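Local coordinates for B12-binding domain-containing protein (Kitasatospora setae, PDB 6WTE), which probably transfers methyl groups by a non-radical route, as a cobalamin-binding member of the radical S-adenosylmethionine enzymes that also carries a [4Fe-4S] cluster, at residues 85-88 against 89-93; 549-552 against 553-556. One frame throughout, in Å; residues are numbered along the deposited sequence. Where two conformers were deposited one is given.

Contact 1. Residues 85-88 against 89-93; sequences EHRE and IITEI. With EDO (1,2-ethanediol), chain H.
The flat carbonyl group of Arg87 takes two bonds from Thr91: the amide N meets its O almost head-on, at a C=O...N angle of 161°, while the hydroxyl OG1 stands above the carbonyl plane. They sit four residues apart, about one turn, on helix 83-96, the connecting helix of a beta-alpha-beta crossover between parallel strands 63-67 and 101-104 in the B12-binding domain. The backbone bond is short, 2.7 Å from Thr91 N to Arg87 O. Thr91 OG1 lies 3.0 Å from the same oxygen, a bond made possible by chi1 of -66°, which sets the hydroxyl beside its own backbone N and turns it back toward the preceding turn. A partly exposed threonine suits this place, since the helix itself satisfies its hydroxyl.

The other carbonyls follow the alpha-helical i to i+4 pattern: Ile89 N bonds to Glu85 O, Ile90 N to His86 O and Glu92 N to Glu88 O. Beside these bonds the branched side chains of Ile89 and Ile90 lean back along the helix, CG1 of Ile90 coming to 3.4 Å from His86 O. Isoleucine fits such buried positions: Ile89 packs on Trp48 of helix 48-58 and Ile90 on Phe119 of helix 112-119. The buried ring of His86 donates from NE2 to Asn70 O, tying the helix to a loop that binds cobalamin, and Glu92 bonds through OE2 to His53.

At the partly exposed end, the Glu85 carboxylate is bridged by an ethanediol, probably from the crystallisation liquor. Its O1 donates to Glu85 OE1 at 2.7 Å, and its O2 lies near OE2 at a doubtfully short 2.4 Å.

Contact 2. Residues 549-552 against 553-556; sequences SHWR and GREE
Stacking joins Trp551 to Arg554: the guanidinium lies flat over one face of the indole, the planes only 12° apart. Arg554 CZ sits 3.7 Å from the centroid of the five-membered ring of Trp551, a cation-pi contact, while CD of Arg554 makes a CH-pi contact 3.6 Å from the centroid of its six-membered ring. Arginine suits the place because its flat charged end and its methylenes can both lie on a broad indole.

Hydrogen bonds converge on Trp551 O. Arg554 NH1 at 2.8 Å and Arg554 N at 3.1 Å reach this oxygen from opposite faces of its carbonyl plane. Arg554 CG sits between the backbone N and the carbonyl carbon, chi1 56°, bringing the extended chain back over the turn. Further bonds fix the flat groups: Arg554 NE pairs with Glu524, and Trp551 NE1 donates to Val514 O. An alanine in place of Trp551 is likely to leave the guanidinium without its stacking face.

A water donates to Arg552 O and accepts from Glu555 N, bridging the bend. The backbone from Trp551 to Arg554 makes a type I beta turn that leads into helix 554-566, with Gly553 at the N-cap position.

The two contacts share no element and do not touch, their nearest atoms being about 22 Å apart. Contact 1 is partly buried and lies within one helix of the B12-binding domain, so regular backbone bonds dominate, with Ile89 and Ile90 turned to neighbouring helices, Glu88 on the exposed side and Glu92 buried against His53. Contact 2 is a surface contact where a loop enters the C-terminal helix 554-566; with the repeating pattern not yet begun, side chains do more of the work, through an aromatic-guanidinium stack. In both, one carbonyl oxygen accepts from the backbone N and the side chain of a single residue: four residues on in 85-93, three on in 549-556.

Contact 1. Residues 85-88 against 89-93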
loop_
_atom_site.group_PDB
_atom_site.type_symbol
_atom_site.label_atom_id
_atom_site.label_comp_id
_atom_site.label_asym_id
_atom_site.label_seq_id
_atom_site.Cartn_x
_atom_site.Cartn_y
_atom_site.Cartn_z
ATOM N N GLU A 85 -16.322 -7.121 -1.066
ATOM C CA GLU A 85 -16.324 -7.651 0.293
ATOM C C GLU A 85 -16.378 -6.534 1.325
ATOM O O GLU A 85 -17.032 -6.680 2.366
ATOM C CB GLU A 85 -15.085 -8.517 0.520
ATOM C CG GLU A 85 -15.056 -9.787 -0.306
ATOM C CD GLU A 85 -13.775 -10.570 -0.104
ATOM O OE1 GLU A 85 -12.711 -10.101 -0.559
ATOM O OE2 GLU A 85 -13.828 -11.637 0.536
ATOM N N HIS A 86 -15.685 -5.420 1.069
ATOM C CA HIS A 86 -15.769 -4.285 1.981
ATOM C C HIS A 86 -17.194 -3.755 2.051
ATOM O O HIS A 86 -17.689 -3.422 3.134
ATOM C CB HIS A 86 -14.830 -3.163 1.550
ATOM C CG HIS A 86 -13.377 -3.513 1.616
ATOM N ND1 HIS A 86 -12.867 -4.439 2.498
ATOM C CD2 HIS A 86 -12.322 -3.051 0.902
ATOM C CE1 HIS A 86 -11.559 -4.532 2.329
ATOM N NE2 HIS A 86 -11.203 -3.698 1.365
ATOM N N ARG A 87 -17.865 -3.661 0.900
ATOM C CA ARG A 87 -19.230 -3.146 0.885
ATOM C C ARG A 87 -20.170 -4.056 1.664
ATOM O O ARG A 87 -21.077 -3.582 2.355
ATOM C CB ARG A 87 -19.714 -2.977 -0.556
ATOM C CG ARG A 87 -21.118 -2.390 -0.668
ATOM C CD ARG A 87 -21.573 -2.261 -2.116
ATOM N NE ARG A 87 -21.766 -3.563 -2.751
ATOM C CZ ARG A 87 -22.421 -3.748 -3.893
ATOM N NH1 ARG A 87 -22.955 -2.716 -4.531
ATOM N NH2 ARG A 87 -22.545 -4.969 -4.397
ATOM N N GLU A 88 -19.971 -5.372 1.560
ATOM C CA GLU A 88 -20.800 -6.301 2.319
ATOM C C GLU A 88 -20.702 -6.027 3.818
ATOM O O GLU A 88 -21.721 -6.018 4.525
ATOM C CB GLU A 88 -20.395 -7.740 1.999
ATOM C CG GLU A 88 -21.299 -8.785 2.617
ATOM C CD GLU A 88 -20.810 -10.206 2.383
ATOM O OE1 GLU A 88 -19.622 -10.384 2.024
ATOM O OE2 GLU A 88 -21.622 -11.142 2.550
ATOM N N ILE A 89 -19.488 -5.779 4.313
ATOM C CA ILE A 89 -19.304 -5.471 5.729
ATOM C C ILE A 89 -19.974 -4.147 6.080
ATOM O O ILE A 89 -20.667 -4.038 7.098
ATOM C CB ILE A 89 -17.806 -5.469 6.084
ATOM C CG1 ILE A 89 -17.271 -6.911 6.112
ATOM C CG2 ILE A 89 -17.570 -4.741 7.412
ATOM C CD1 ILE A 89 -15.747 -7.033 6.005
ATOM N N ILE A 90 -19.795 -3.130 5.236
ATOM C CA ILE A 90 -20.399 -1.824 5.503
ATOM C C ILE A 90 -21.922 -1.913 5.464
ATOM O O ILE A 90 -22.615 -1.273 6.264
ATOM C CB ILE A 90 -19.859 -0.780 4.512
ATOM C CG1 ILE A 90 -18.380 -0.502 4.816
ATOM C CG2 ILE A 90 -20.710 0.489 4.565
ATOM C CD1 ILE A 90 -17.670 0.331 3.758
ATOM N N THR A 91 -22.467 -2.708 4.542
ATOM C CA THR A 91 -23.919 -2.844 4.466
ATOM C C THR A 91 -24.482 -3.453 5.744
ATOM O O THR A 91 -25.531 -3.019 6.237
ATOM C CB THR A 91 -24.308 -3.678 3.243
ATOM O OG1 THR A 91 -23.949 -2.968 2.055
ATOM C CG2 THR A 91 -25.803 -3.951 3.226
ATOM N N GLU A 92 -23.788 -4.447 6.308
ATOM C CA GLU A 92 -24.231 -5.015 7.579
ATOM C C GLU A 92 -24.135 -3.993 8.707
ATOM O O GLU A 92 -25.033 -3.913 9.557
ATOM C CB GLU A 92 -23.418 -6.268 7.905
ATOM C CG GLU A 92 -23.901 -7.016 9.141
ATOM C CD GLU A 92 -25.289 -7.619 8.972
ATOM O OE1 GLU A 92 -25.703 -7.886 7.826
ATOM O OE2 GLU A 92 -25.968 -7.828 9.998
ATOM N N ILE A 93 -23.059 -3.202 8.735
ATOM C CA ILE A 93 -22.926 -2.155 9.745
ATOM C C ILE A 93 -24.139 -1.231 9.716
ATOM O O ILE A 93 -24.731 -0.920 10.757
ATOM C CB ILE A 93 -21.619 -1.368 9.542
ATOM C CG1 ILE A 93 -20.412 -2.191 10.004
ATOM C CG2 ILE A 93 -21.675 -0.050 10.294
ATOM C CD1 ILE A 93 -19.065 -1.594 9.580
HETATM C C1 EDO H . -9.942 -11.552 1.385
HETATM O O1 EDO H . -10.893 -10.481 1.404
HETATM C C2 EDO H . -10.670 -12.871 1.614
HETATM O O2 EDO H . -11.803 -12.942 0.740
#

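Contact 2. Residues 549-552 against 553-556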
loop_
_atom_site.group_PDB
_atom_site.type_symbol
_atom_site.label_atom_id
_atom_site.label_comp_id
_atom_site.label_asym_id
_atom_site.label_seq_id
_atom_site.Cartn_x
_atom_site.Cartn_y
_atom_site.Cartn_z
ATOM N N SER A 549 13.135 -12.815 3.229
ATOM C CA SER A 549 14.443 -13.145 3.790
ATOM C C SER A 549 14.642 -14.642 3.978
ATOM O O SER A 549 15.771 -15.075 4.228
ATOM C CB SER A 549 14.646 -12.431 5.131
ATOM O OG SER A 549 13.903 -13.042 6.176
ATOM N N HIS A 550 13.577 -15.437 3.878
ATOM C CA HIS A 550 13.661 -16.887 3.994
ATOM C C HIS A 550 13.291 -17.591 2.696
ATOM O O HIS A 550 13.125 -18.815 2.688
ATOM C CB HIS A 550 12.765 -17.363 5.140
ATOM C CG HIS A 550 13.098 -16.726 6.452
ATOM N ND1 HIS A 550 14.341 -16.839 7.035
ATOM C CD2 HIS A 550 12.361 -15.950 7.281
ATOM C CE1 HIS A 550 14.355 -16.166 8.172
ATOM N NE2 HIS A 550 13.164 -15.617 8.345
ATOM N N TRP A 551 13.173 -16.846 1.596
ATOM C CA TRP A 551 12.769 -17.437 0.325
ATOM C C TRP A 551 13.826 -18.402 -0.208
ATOM O O TRP A 551 13.504 -19.522 -0.624
ATOM C CB TRP A 551 12.481 -16.318 -0.680
ATOM C CG TRP A 551 11.867 -16.766 -1.974
ATOM C CD1 TRP A 551 12.458 -16.758 -3.203
ATOM C CD2 TRP A 551 10.541 -17.276 -2.168
ATOM N NE1 TRP A 551 11.580 -17.233 -4.154
ATOM C CE2 TRP A 551 10.398 -17.557 -3.543
ATOM C CE3 TRP A 551 9.460 -17.521 -1.313
ATOM C CZ2 TRP A 551 9.222 -18.078 -4.081
ATOM C CZ3 TRP A 551 8.288 -18.035 -1.851
ATOM C CH2 TRP A 551 8.183 -18.312 -3.221
ATOM N N ARG A 552 15.100 -18.000 -0.189
ATOM C CA ARG A 552 16.146 -18.886 -0.703
ATOM C C ARG A 552 16.110 -20.258 -0.040
ATOM O O ARG A 552 16.299 -21.282 -0.707
ATOM C CB ARG A 552 17.526 -18.255 -0.512
ATOM C CG ARG A 552 17.864 -17.195 -1.537
ATOM C CD ARG A 552 19.349 -16.876 -1.531
ATOM N NE ARG A 552 19.652 -15.849 -2.523
ATOM C CZ ARG A 552 20.866 -15.551 -2.963
ATOM N NH1 ARG A 552 21.926 -16.208 -2.505
ATOM N NH2 ARG A 552 21.019 -14.600 -3.875
ATOM N N GLY A 553 15.841 -20.303 1.262
ATOM C CA GLY A 553 15.886 -21.565 1.975
ATOM C C GLY A 553 14.528 -22.182 2.232
ATOM O O GLY A 553 14.361 -22.935 3.196
ATOM N N ARG A 554 13.545 -21.890 1.377
ATOM C CA ARG A 554 12.181 -22.310 1.686
ATOM C C ARG A 554 12.043 -23.830 1.717
ATOM O O ARG A 554 11.294 -24.371 2.540
ATOM C CB ARG A 554 11.194 -21.686 0.691
ATOM C CG ARG A 554 11.455 -21.965 -0.784
ATOM C CD ARG A 554 10.572 -21.015 -1.593
ATOM N NE ARG A 554 10.630 -21.216 -3.039
ATOM C CZ ARG A 554 11.591 -20.725 -3.811
ATOM N NH1 ARG A 554 12.581 -20.035 -3.264
ATOM N NH2 ARG A 554 11.565 -20.924 -5.126
ATOM N N GLU A 555 12.753 -24.541 0.838
ATOM C CA GLU A 555 12.674 -26.000 0.870
ATOM C C GLU A 555 13.247 -26.556 2.168
ATOM O O GLU A 555 12.664 -27.466 2.771
ATOM C CB GLU A 555 13.386 -26.610 -0.337
ATOM C CG GLU A 555 12.629 -26.431 -1.646
ATOM C CD GLU A 555 13.143 -27.333 -2.748
ATOM O OE1 GLU A 555 13.325 -28.541 -2.492
ATOM O OE2 GLU A 555 13.374 -26.833 -3.870
ATOM N N GLU A 556 14.385 -26.015 2.615
ATOM C CA GLU A 556 14.978 -26.466 3.871
ATOM C C GLU A 556 14.087 -26.132 5.060
ATOM O O GLU A 556 13.955 -26.933 5.993
ATOM C CB GLU A 556 16.360 -25.837 4.055
ATOM C CG GLU A 556 16.917 -25.930 5.484
ATOM C CD GLU A 556 17.114 -27.353 5.971
ATOM O OE1 GLU A 556 17.185 -28.279 5.132
ATOM O OE2 GLU A 556 17.220 -27.550 7.205
HETATM O O HOH W 1 14.776 -23.409 -1.307
#